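Local coordinates for CLIP-associating protein 2 (Mus musculus, PDB 3WOZ) that probably binds tubulin through TOG domains made of HEAT repeats and contributes to microtubule dynamics, at residues Leu11-Arg22 and Arg46-Asp57; Ala172-Thr180 and Ala192-Phe200. One frame throughout, in Å; residues are numbered along the deposited sequence.

Contact 1: residues Leu11-Arg22 and Arg46-Asp57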
loop_
_atom_site.group_PDB
_atom_site.type_symbol
_atom_site.label_atom_id
_atom_site.label_comp_id
_atom_site.label_asym_id
_atom_site.label_seq_id
_atom_site.Cartn_x
_atom_site.Cartn_y
_atom_site.Cartn_z
ATOM N N LEU A 11 -13.374 -21.192 -1.895
ATOM C CA LEU A 11 -13.145 -20.110 -2.849
ATOM C C LEU A 11 -14.414 -19.773 -3.629
ATOM O O LEU A 11 -14.661 -18.604 -3.933
ATOM C CB LEU A 11 -11.981 -20.444 -3.792
ATOM C CG LEU A 11 -10.594 -20.624 -3.153
ATOM C CD1 LEU A 11 -9.544 -20.952 -4.206
ATOM C CD2 LEU A 11 -10.171 -19.397 -2.350
ATOM N N ASN A 12 -15.217 -20.796 -3.928
ATOM C CA ASN A 12 -16.532 -20.609 -4.553
ATOM C C ASN A 12 -17.455 -19.740 -3.701
ATOM O O ASN A 12 -18.123 -18.847 -4.217
ATOM C CB ASN A 12 -17.213 -21.958 -4.830
ATOM C CG ASN A 12 -16.659 -22.666 -6.062
ATOM O OD1 ASN A 12 -16.003 -22.062 -6.913
ATOM N ND2 ASN A 12 -16.932 -23.961 -6.159
ATOM N N ARG A 13 -17.481 -20.010 -2.398
ATOM C CA ARG A 13 -18.307 -19.252 -1.459
ATOM C C ARG A 13 -17.834 -17.800 -1.320
ATOM O O ARG A 13 -18.652 -16.891 -1.188
ATOM C CB ARG A 13 -18.352 -19.946 -0.094
ATOM C CG ARG A 13 -19.104 -21.271 -0.087
ATOM C CD ARG A 13 -18.930 -22.006 1.234
ATOM N NE ARG A 13 -19.746 -23.219 1.280
ATOM C CZ ARG A 13 -19.911 -23.991 2.355
ATOM N NH1 ARG A 13 -19.313 -23.695 3.504
ATOM N NH2 ARG A 13 -20.685 -25.071 2.278
ATOM N N CYS A 14 -16.519 -17.591 -1.369
ATOM C CA CYS A 14 -15.938 -16.246 -1.355
ATOM C C CYS A 14 -16.283 -15.448 -2.612
ATOM O O CYS A 14 -16.402 -14.221 -2.557
ATOM C CB CYS A 14 -14.418 -16.314 -1.205
ATOM S SG CYS A 14 -13.849 -16.952 0.370
ATOM N N ALA A 15 -16.433 -16.149 -3.735
ATOM C CA ALA A 15 -16.742 -15.525 -5.019
ATOM C C ALA A 15 -18.247 -15.343 -5.251
ATOM O O ALA A 15 -18.656 -14.773 -6.265
ATOM C CB ALA A 15 -16.121 -16.328 -6.163
ATOM N N SER A 16 -19.059 -15.819 -4.311
ATOM C CA SER A 16 -20.517 -15.746 -4.420
ATOM C C SER A 16 -21.041 -14.315 -4.457
ATOM O O SER A 16 -20.512 -13.433 -3.783
ATOM C CB SER A 16 -21.180 -16.496 -3.263
ATOM O OG SER A 16 -22.590 -16.362 -3.310
ATOM N N SER A 17 -22.094 -14.098 -5.242
ATOM C CA SER A 17 -22.753 -12.800 -5.306
ATOM C C SER A 17 -23.630 -12.573 -4.072
ATOM O O SER A 17 -24.138 -11.472 -3.860
ATOM C CB SER A 17 -23.576 -12.671 -6.593
ATOM O OG SER A 17 -24.725 -13.500 -6.549
ATOM N N ASN A 18 -23.794 -13.624 -3.268
ATOM C CA ASN A 18 -24.528 -13.558 -2.003
ATOM C C ASN A 18 -23.597 -13.300 -0.815
ATOM O O ASN A 18 -22.643 -14.054 -0.591
ATOM C CB ASN A 18 -25.317 -14.857 -1.786
ATOM C CG ASN A 18 -26.082 -14.873 -0.472
ATOM O OD1 ASN A 18 -26.398 -13.828 0.097
ATOM N ND2 ASN A 18 -26.392 -16.067 0.009
ATOM N N TRP A 19 -23.895 -12.247 -0.049
ATOM C CA TRP A 19 -23.041 -11.817 1.067
ATOM C C TRP A 19 -22.884 -12.869 2.171
ATOM O O TRP A 19 -21.798 -13.031 2.734
ATOM C CB TRP A 19 -23.511 -10.475 1.654
ATOM C CG TRP A 19 -24.685 -10.566 2.597
ATOM C CD1 TRP A 19 -26.002 -10.360 2.289
ATOM C CD2 TRP A 19 -24.644 -10.876 3.998
ATOM N NE1 TRP A 19 -26.783 -10.530 3.410
ATOM C CE2 TRP A 19 -25.976 -10.846 4.472
ATOM C CE3 TRP A 19 -23.614 -11.183 4.898
ATOM C CZ2 TRP A 19 -26.303 -11.110 5.809
ATOM C CZ3 TRP A 19 -23.941 -11.447 6.228
ATOM C CH2 TRP A 19 -25.276 -11.406 6.668
ATOM N N SER A 20 -23.975 -13.567 2.477
ATOM C CA SER A 20 -23.992 -14.590 3.522
ATOM C C SER A 20 -23.029 -15.726 3.177
ATOM O O SER A 20 -22.358 -16.279 4.051
ATOM C CB SER A 20 -25.413 -15.130 3.693
ATOM O OG SER A 20 -25.550 -15.833 4.914
ATOM N N GLU A 21 -22.966 -16.047 1.888
ATOM C CA GLU A 21 -22.088 -17.082 1.367
ATOM C C GLU A 21 -20.629 -16.628 1.362
ATOM O O GLU A 21 -19.735 -17.422 1.647
ATOM C CB GLU A 21 -22.537 -17.484 -0.034
ATOM C CG GLU A 21 -23.830 -18.288 -0.055
ATOM C CD GLU A 21 -23.594 -19.751 -0.351
ATOM O OE1 GLU A 21 -23.424 -20.085 -1.545
ATOM O OE2 GLU A 21 -23.582 -20.565 0.603
ATOM N N ARG A 22 -20.398 -15.354 1.048
ATOM C CA ARG A 22 -19.053 -14.773 1.119
ATOM C C ARG A 22 -18.520 -14.791 2.548
ATOM O O ARG A 22 -17.347 -15.087 2.775
ATOM C CB ARG A 22 -19.032 -13.353 0.550
ATOM C CG ARG A 22 -19.237 -13.290 -0.954
ATOM C CD ARG A 22 -18.812 -11.950 -1.553
ATOM N NE ARG A 22 -19.479 -10.803 -0.936
ATOM C CZ ARG A 22 -20.674 -10.329 -1.288
ATOM N NH1 ARG A 22 -21.376 -10.896 -2.264
ATOM N NH2 ARG A 22 -21.172 -9.277 -0.654
ATOM N N ARG A 46 -6.321 -17.797 -8.126
ATOM C CA ARG A 46 -7.766 -17.578 -8.059
ATOM C C ARG A 46 -8.169 -16.786 -6.808
ATOM O O ARG A 46 -9.026 -15.901 -6.881
ATOM C CB ARG A 46 -8.518 -18.912 -8.134
ATOM C CG ARG A 46 -10.022 -18.820 -7.879
ATOM C CD ARG A 46 -10.768 -19.940 -8.586
ATOM N NE ARG A 46 -12.033 -20.293 -7.934
ATOM C CZ ARG A 46 -13.180 -19.635 -8.087
ATOM N NH1 ARG A 46 -13.241 -18.554 -8.859
ATOM N NH2 ARG A 46 -14.269 -20.052 -7.455
ATOM N N LEU A 47 -7.543 -17.097 -5.674
ATOM C CA LEU A 47 -7.820 -16.383 -4.428
ATOM C C LEU A 47 -7.406 -14.910 -4.513
ATOM O O LEU A 47 -8.123 -14.033 -4.024
ATOM C CB LEU A 47 -7.160 -17.080 -3.228
ATOM C CG LEU A 47 -7.262 -16.437 -1.834
ATOM C CD1 LEU A 47 -8.682 -15.971 -1.510
ATOM C CD2 LEU A 47 -6.771 -17.403 -0.779
ATOM N N CYS A 48 -6.258 -14.646 -5.135
ATOM C CA CYS A 48 -5.806 -13.280 -5.370
ATOM C C CYS A 48 -6.786 -12.498 -6.239
ATOM O O CYS A 48 -6.991 -11.306 -6.025
ATOM C CB CYS A 48 -4.419 -13.265 -6.000
ATOM S SG CYS A 48 -3.135 -13.712 -4.842
ATOM N N GLU A 49 -7.388 -13.186 -7.206
ATOM C CA GLU A 49 -8.381 -12.582 -8.095
ATOM C C GLU A 49 -9.683 -12.281 -7.355
ATOM O O GLU A 49 -10.305 -11.238 -7.579
ATOM C CB GLU A 49 -8.623 -13.473 -9.316
ATOM C CG GLU A 49 -7.423 -13.518 -10.266
ATOM C CD GLU A 49 -7.501 -14.634 -11.298
ATOM O OE1 GLU A 49 -8.484 -15.412 -11.286
ATOM O OE2 GLU A 49 -6.568 -14.733 -12.122
ATOM N N ILE A 50 -10.077 -13.196 -6.470
ATOM C CA ILE A 50 -11.221 -13.001 -5.580
ATOM C C ILE A 50 -10.990 -11.832 -4.614
ATOM O O ILE A 50 -11.880 -11.007 -4.406
ATOM C CB ILE A 50 -11.538 -14.291 -4.784
ATOM C CG1 ILE A 50 -12.124 -15.360 -5.719
ATOM C CG2 ILE A 50 -12.501 -14.002 -3.622
ATOM C CD1 ILE A 50 -12.130 -16.775 -5.136
ATOM N N PHE A 51 -9.790 -11.767 -4.040
ATOM C CA PHE A 51 -9.451 -10.722 -3.080
ATOM C C PHE A 51 -9.372 -9.339 -3.723
ATOM O O PHE A 51 -9.751 -8.346 -3.104
ATOM C CB PHE A 51 -8.146 -11.054 -2.344
ATOM C CG PHE A 51 -8.326 -11.919 -1.122
ATOM C CD1 PHE A 51 -9.594 -12.300 -0.686
ATOM C CD2 PHE A 51 -7.220 -12.318 -0.378
ATOM C CE1 PHE A 51 -9.752 -13.081 0.455
ATOM C CE2 PHE A 51 -7.372 -13.094 0.763
ATOM C CZ PHE A 51 -8.643 -13.474 1.180
ATOM N N THR A 52 -8.873 -9.291 -4.961
ATOM C CA THR A 52 -8.831 -8.064 -5.752
ATOM C C THR A 52 -10.227 -7.447 -5.865
ATOM O O THR A 52 -10.394 -6.243 -5.659
ATOM C CB THR A 52 -8.242 -8.322 -7.163
ATOM O OG1 THR A 52 -6.905 -8.818 -7.039
ATOM C CG2 THR A 52 -8.220 -7.039 -8.004
ATOM N N ARG A 53 -11.216 -8.287 -6.172
ATOM C CA ARG A 53 -12.610 -7.856 -6.275
ATOM C C ARG A 53 -13.208 -7.543 -4.903
ATOM O O ARG A 53 -14.040 -6.639 -4.770
ATOM C CB ARG A 53 -13.452 -8.917 -6.988
ATOM C CG ARG A 53 -13.062 -9.154 -8.443
ATOM C CD ARG A 53 -14.160 -9.893 -9.194
ATOM N NE ARG A 53 -14.556 -11.121 -8.512
ATOM C CZ ARG A 53 -13.972 -12.300 -8.693
ATOM N NH1 ARG A 53 -12.954 -12.418 -9.537
ATOM N NH2 ARG A 53 -14.403 -13.361 -8.028
HETATM N N MSE A 54 -12.771 -8.286 -3.885
HETATM C CA MSE A 54 -13.242 -8.096 -2.512
HETATM C C MSE A 54 -12.924 -6.706 -1.950
HETATM O O MSE A 54 -13.586 -6.238 -1.029
HETATM C CB MSE A 54 -12.688 -9.185 -1.590
HETATM C CG MSE A 54 -13.713 -9.715 -0.598
HETATM SE SE MSE A 54 -13.323 -11.516 0.040
HETATM C CE MSE A 54 -15.112 -12.299 -0.076
ATOM N N PHE A 55 -11.909 -6.050 -2.507
ATOM C CA PHE A 55 -11.598 -4.677 -2.127
ATOM C C PHE A 55 -12.772 -3.737 -2.391
ATOM O O PHE A 55 -12.902 -2.707 -1.733
ATOM C CB PHE A 55 -10.335 -4.181 -2.838
ATOM C CG PHE A 55 -9.062 -4.577 -2.148
ATOM C CD1 PHE A 55 -8.723 -4.023 -0.920
ATOM C CD2 PHE A 55 -8.201 -5.504 -2.728
ATOM C CE1 PHE A 55 -7.548 -4.393 -0.268
ATOM C CE2 PHE A 55 -7.014 -5.873 -2.084
ATOM C CZ PHE A 55 -6.689 -5.309 -0.854
ATOM N N ALA A 56 -13.623 -4.107 -3.347
ATOM C CA ALA A 56 -14.836 -3.354 -3.651
ATOM C C ALA A 56 -16.118 -4.046 -3.166
ATOM O O ALA A 56 -17.183 -3.844 -3.738
ATOM C CB ALA A 56 -14.914 -3.068 -5.152
ATOM N N ASP A 57 -16.024 -4.852 -2.111
ATOM C CA ASP A 57 -17.199 -5.560 -1.591
ATOM C C ASP A 57 -18.176 -4.572 -0.943
ATOM O O ASP A 57 -17.786 -3.819 -0.054
ATOM C CB ASP A 57 -16.782 -6.637 -0.587
ATOM C CG ASP A 57 -17.858 -7.681 -0.365
ATOM O OD1 ASP A 57 -18.917 -7.356 0.223
ATOM O OD2 ASP A 57 -17.634 -8.842 -0.768
#
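Arg22, in the first turn of helix 19-34, forms a salt bridge with Asp57, in the turn that follows helix 41-54 of this TOG domain. Asp57 OD1 takes a hydrogen bond from Arg22 NH2 at 3.1 Å on its syn side, whereas the link from Arg22 NE to Asp57 OD2, though only 2.7 Å long, is weak because it is strongly bent (116°). The guanidinium and carboxylate planes stand 57° apart, a skew that rules out a flat two-pronged pairing. Beside the charges, the side chains of Met54 (a selenomethionine) and Arg22 slide past each other in opposite directions, and Met54 CE comes to 3.4 Å from Cys14 O. Ile50 fills the middle: Ile50 CG2 meets Cys14 CB at 3.9 Å, and its CD1 lies against Leu11 CB while also lying over one face of the Arg46 guanidinium. The side chains of Leu11 and Leu47 cross at about a right angle, with Leu11 CD2 3.8 Å from Leu47 CD1. On the more exposed side the extended Arg46 chain, with CG anti to the backbone N (chi1 172°), carries Arg46 NH2 to 2.7 Å from Asn12 OD1.

A second shell fixes the Arg22 head: Arg22 NH1 donates a nearly straight bond of 3.1 Å to Ser16 O, in the guanidinium plane, while Trp19 CA lies over one face. Ser16 OG accepts from Asn18 N in an ST turn between helices 7-14 and 19-34. Asp57 OD1 also takes the backbone N of His59. Val62 of helix 60-77 touches both Arg22 and Asp57; Leu26 touches Met54 and Phe51, and Leu29 touches Leu47 and Phe51, packing helix 19-34 on helix 41-54.

Contact 2: residues Ala172-Thr180 and Ala192-Phe200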
loop_
_atom_site.group_PDB
_atom_site.type_symbol
_atom_site.label_atom_id
_atom_site.label_comp_id
_atom_site.label_asym_id
_atom_site.label_seq_id
_atom_site.Cartn_x
_atom_site.Cartn_y
_atom_site.Cartn_z
ATOM N N ALA A 172 8.418 11.155 -9.053
ATOM C CA ALA A 172 7.622 11.019 -7.830
ATOM C C ALA A 172 7.973 12.081 -6.796
ATOM O O ALA A 172 7.079 12.697 -6.210
ATOM C CB ALA A 172 7.783 9.632 -7.244
ATOM N N VAL A 173 9.271 12.292 -6.581
ATOM C CA VAL A 173 9.748 13.297 -5.628
ATOM C C VAL A 173 9.292 14.710 -6.022
ATOM O O VAL A 173 8.983 15.523 -5.149
ATOM C CB VAL A 173 11.285 13.222 -5.423
ATOM C CG1 VAL A 173 11.796 14.405 -4.613
ATOM C CG2 VAL A 173 11.664 11.923 -4.728
ATOM N N SER A 174 9.238 14.979 -7.329
ATOM C CA SER A 174 8.721 16.245 -7.865
ATOM C C SER A 174 7.301 16.528 -7.384
ATOM O O SER A 174 7.007 17.623 -6.908
ATOM C CB SER A 174 8.736 16.235 -9.397
ATOM O OG SER A 174 10.044 16.057 -9.897
ATOM N N ARG A 175 6.430 15.532 -7.523
ATOM C CA ARG A 175 5.041 15.634 -7.076
ATOM C C ARG A 175 4.944 15.909 -5.581
ATOM O O ARG A 175 4.129 16.730 -5.152
ATOM C CB ARG A 175 4.262 14.368 -7.433
ATOM C CG ARG A 175 4.033 14.193 -8.924
ATOM C CD ARG A 175 2.997 13.115 -9.216
ATOM N NE ARG A 175 1.673 13.451 -8.688
ATOM C CZ ARG A 175 0.530 12.943 -9.142
ATOM N NH1 ARG A 175 -0.624 13.306 -8.595
ATOM N NH2 ARG A 175 0.533 12.075 -10.147
ATOM N N VAL A 176 5.795 15.236 -4.805
ATOM C CA VAL A 176 5.826 15.378 -3.351
ATOM C C VAL A 176 6.215 16.803 -2.937
ATOM O O VAL A 176 5.601 17.372 -2.028
ATOM C CB VAL A 176 6.752 14.316 -2.678
ATOM C CG1 VAL A 176 6.796 14.494 -1.170
ATOM C CG2 VAL A 176 6.282 12.906 -3.011
ATOM N N ILE A 177 7.221 17.369 -3.615
ATOM C CA ILE A 177 7.690 18.742 -3.366
ATOM C C ILE A 177 6.531 19.742 -3.350
ATOM O O ILE A 177 6.410 20.551 -2.426
ATOM C CB ILE A 177 8.732 19.229 -4.432
ATOM C CG1 ILE A 177 9.815 18.174 -4.717
ATOM C CG2 ILE A 177 9.347 20.584 -4.029
ATOM C CD1 ILE A 177 10.922 18.055 -3.671
ATOM N N THR A 178 5.688 19.678 -4.378
ATOM C CA THR A 178 4.565 20.603 -4.524
ATOM C C THR A 178 3.464 20.327 -3.505
ATOM O O THR A 178 2.863 21.263 -2.969
ATOM C CB THR A 178 3.985 20.586 -5.951
ATOM O OG1 THR A 178 3.759 19.234 -6.364
ATOM C CG2 THR A 178 4.952 21.252 -6.923
ATOM N N TRP A 179 3.218 19.045 -3.230
ATOM C CA TRP A 179 2.263 18.633 -2.201
ATOM C C TRP A 179 2.666 19.162 -0.820
ATOM O O TRP A 179 1.854 19.191 0.108
ATOM C CB TRP A 179 2.118 17.104 -2.165
ATOM C CG TRP A 179 1.483 16.491 -3.394
ATOM C CD1 TRP A 179 0.887 17.153 -4.432
ATOM C CD2 TRP A 179 1.355 15.092 -3.689
ATOM N NE1 TRP A 179 0.411 16.255 -5.358
ATOM C CE2 TRP A 179 0.684 14.985 -4.929
ATOM C CE3 TRP A 179 1.744 13.917 -3.028
ATOM C CZ2 TRP A 179 0.395 13.751 -5.522
ATOM C CZ3 TRP A 179 1.458 12.688 -3.622
ATOM C CH2 TRP A 179 0.788 12.618 -4.856
ATOM N N THR A 180 3.921 19.586 -0.696
ATOM C CA THR A 180 4.439 20.127 0.558
ATOM C C THR A 180 3.978 21.572 0.790
ATOM O O THR A 180 4.091 22.102 1.899
ATOM C CB THR A 180 5.978 20.055 0.608
ATOM O OG1 THR A 180 6.433 18.908 -0.122
ATOM C CG2 THR A 180 6.453 19.948 2.033
ATOM N N ALA A 192 4.166 15.236 3.352
ATOM C CA ALA A 192 5.122 15.433 2.264
ATOM C C ALA A 192 6.509 15.806 2.788
ATOM O O ALA A 192 7.517 15.244 2.345
ATOM C CB ALA A 192 4.613 16.480 1.292
ATOM N N GLN A 193 6.549 16.738 3.738
ATOM C CA GLN A 193 7.796 17.158 4.376
ATOM C C GLN A 193 8.521 15.979 5.008
ATOM O O GLN A 193 9.702 15.754 4.737
ATOM C CB GLN A 193 7.530 18.229 5.436
ATOM C CG GLN A 193 7.488 19.633 4.881
ATOM C CD GLN A 193 6.753 20.604 5.777
ATOM O OE1 GLN A 193 6.985 20.651 6.986
ATOM N NE2 GLN A 193 5.864 21.396 5.185
ATOM N N SER A 194 7.800 15.227 5.838
ATOM C CA SER A 194 8.349 14.043 6.482
ATOM C C SER A 194 8.897 13.054 5.454
ATOM O O SER A 194 9.953 12.463 5.674
ATOM C CB SER A 194 7.304 13.379 7.388
ATOM O OG SER A 194 6.147 13.012 6.657
ATOM N N VAL A 195 8.195 12.891 4.331
ATOM C CA VAL A 195 8.668 12.020 3.248
ATOM C C VAL A 195 9.992 12.526 2.668
ATOM O O VAL A 195 10.954 11.766 2.563
ATOM C CB VAL A 195 7.603 11.824 2.138
ATOM C CG1 VAL A 195 8.222 11.257 0.860
ATOM C CG2 VAL A 195 6.509 10.899 2.629
ATOM N N LEU A 196 10.041 13.813 2.328
ATOM C CA LEU A 196 11.259 14.427 1.792
ATOM C C LEU A 196 12.406 14.373 2.795
ATOM O O LEU A 196 13.539 14.071 2.426
ATOM C CB LEU A 196 10.999 15.870 1.341
ATOM C CG LEU A 196 10.040 16.072 0.165
ATOM C CD1 LEU A 196 9.817 17.551 -0.094
ATOM C CD2 LEU A 196 10.535 15.381 -1.099
ATOM N N ILE A 197 12.096 14.647 4.060
ATOM C CA ILE A 197 13.066 14.561 5.150
ATOM C C ILE A 197 13.632 13.144 5.267
ATOM O O ILE A 197 14.852 12.959 5.270
ATOM C CB ILE A 197 12.446 15.010 6.511
ATOM C CG1 ILE A 197 12.214 16.530 6.545
ATOM C CG2 ILE A 197 13.300 14.551 7.702
ATOM C CD1 ILE A 197 13.480 17.388 6.583
ATOM N N SER A 198 12.742 12.157 5.350
ATOM C CA SER A 198 13.147 10.761 5.527
ATOM C C SER A 198 13.993 10.236 4.367
ATOM O O SER A 198 14.986 9.549 4.595
ATOM C CB SER A 198 11.935 9.855 5.776
ATOM O OG SER A 198 10.936 10.042 4.789
ATOM N N LEU A 199 13.606 10.563 3.135
ATOM C CA LEU A 199 14.376 10.145 1.958
ATOM C C LEU A 199 15.751 10.812 1.908
ATOM O O LEU A 199 16.733 10.187 1.502
ATOM C CB LEU A 199 13.602 10.404 0.661
ATOM C CG LEU A 199 12.286 9.648 0.425
ATOM C CD1 LEU A 199 11.694 10.028 -0.924
ATOM C CD2 LEU A 199 12.457 8.133 0.525
ATOM N N PHE A 200 15.816 12.074 2.333
ATOM C CA PHE A 200 17.086 12.798 2.424
ATOM C C PHE A 200 18.009 12.143 3.449
ATOM O O PHE A 200 19.175 11.881 3.154
ATOM C CB PHE A 200 16.849 14.273 2.772
ATOM C CG PHE A 200 18.112 15.096 2.861
ATOM C CD1 PHE A 200 18.732 15.579 1.710
ATOM C CD2 PHE A 200 18.673 15.401 4.098
ATOM C CE1 PHE A 200 19.896 16.341 1.789
ATOM C CE2 PHE A 200 19.837 16.164 4.185
ATOM C CZ PHE A 200 20.446 16.636 3.029
#
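Leu196 points into the angle between two helices of this HEAT-repeat TOG domain and meets Val173, Val176 and Ile177 with its branched end. The helix segments 172-179 and 192-200 run roughly antiparallel, at 135° between their directions, with their axes 8.9 Å apart at closest approach, and the interface is almost wholly aliphatic. Leu196 CD2 does most of the touching: the Ile177 side chain crosses that of Leu196 at about a right angle, with Ile177 CD1 3.7 Å from Leu196 CD2, and Val176 CG1 comes to 3.8 Å from the same methyl, with Val173 CG1 just beyond. Ile177 leaves its helix away from the partner, but its chain turns back to bring CD1 into this cluster.

Val176 is the counterpart on helix 167-179. Its CG1 stands anti to the backbone N (chi1 179°), and that branch meets Ala192 CB and Val195 CG1 as well as Leu196. Cutting Leu196 back to an alanine is likely to open a gap beside Val176 and Ile177, leaving Ile177 CD1 without the methyls it rests on. Farther along, Val173 CG2 reaches Leu199 CD1 at 4.2 Å.

Other helices close round the pair. Leu148 and Ile151 of helix 141-155 touch Val195, Phe125 of helix 121-133 touches Leu199, and Ala222 and Leu225 of helix 216-226 touch Ile177 and Thr180, respectively.

The two backbones come nearest at the C-terminal end of segment 172-180, where Thr180 CA and Ala192 CA are 5.0 Å apart. There the methyl of Ala192 lies against the threonine hydroxyl, with Ala192 CB 3.3 Å from Thr180 OG1.

Contacts 1 and 2 lie on opposite sides of the chain's centre, their own centres about 37 Å apart and their nearest atoms about 19 Å apart, and they share no helix. Contact 2 is buried and joins helix 167-179 to helix 186-202 through aliphatic branches, without a salt bridge or hydrogen bond between its segments. Contact 1 is only partly buried: an ion pair ties the turn after helix 41-54 to the start of helix 19-34. Polar and charged groups flank the apolar strip of contact 1, near the N-terminal end, though Arg22 of its ion pair is itself buried; hydrocarbon prevails where helices 121-133, 141-155 and 216-226 enclose the pair of contact 2.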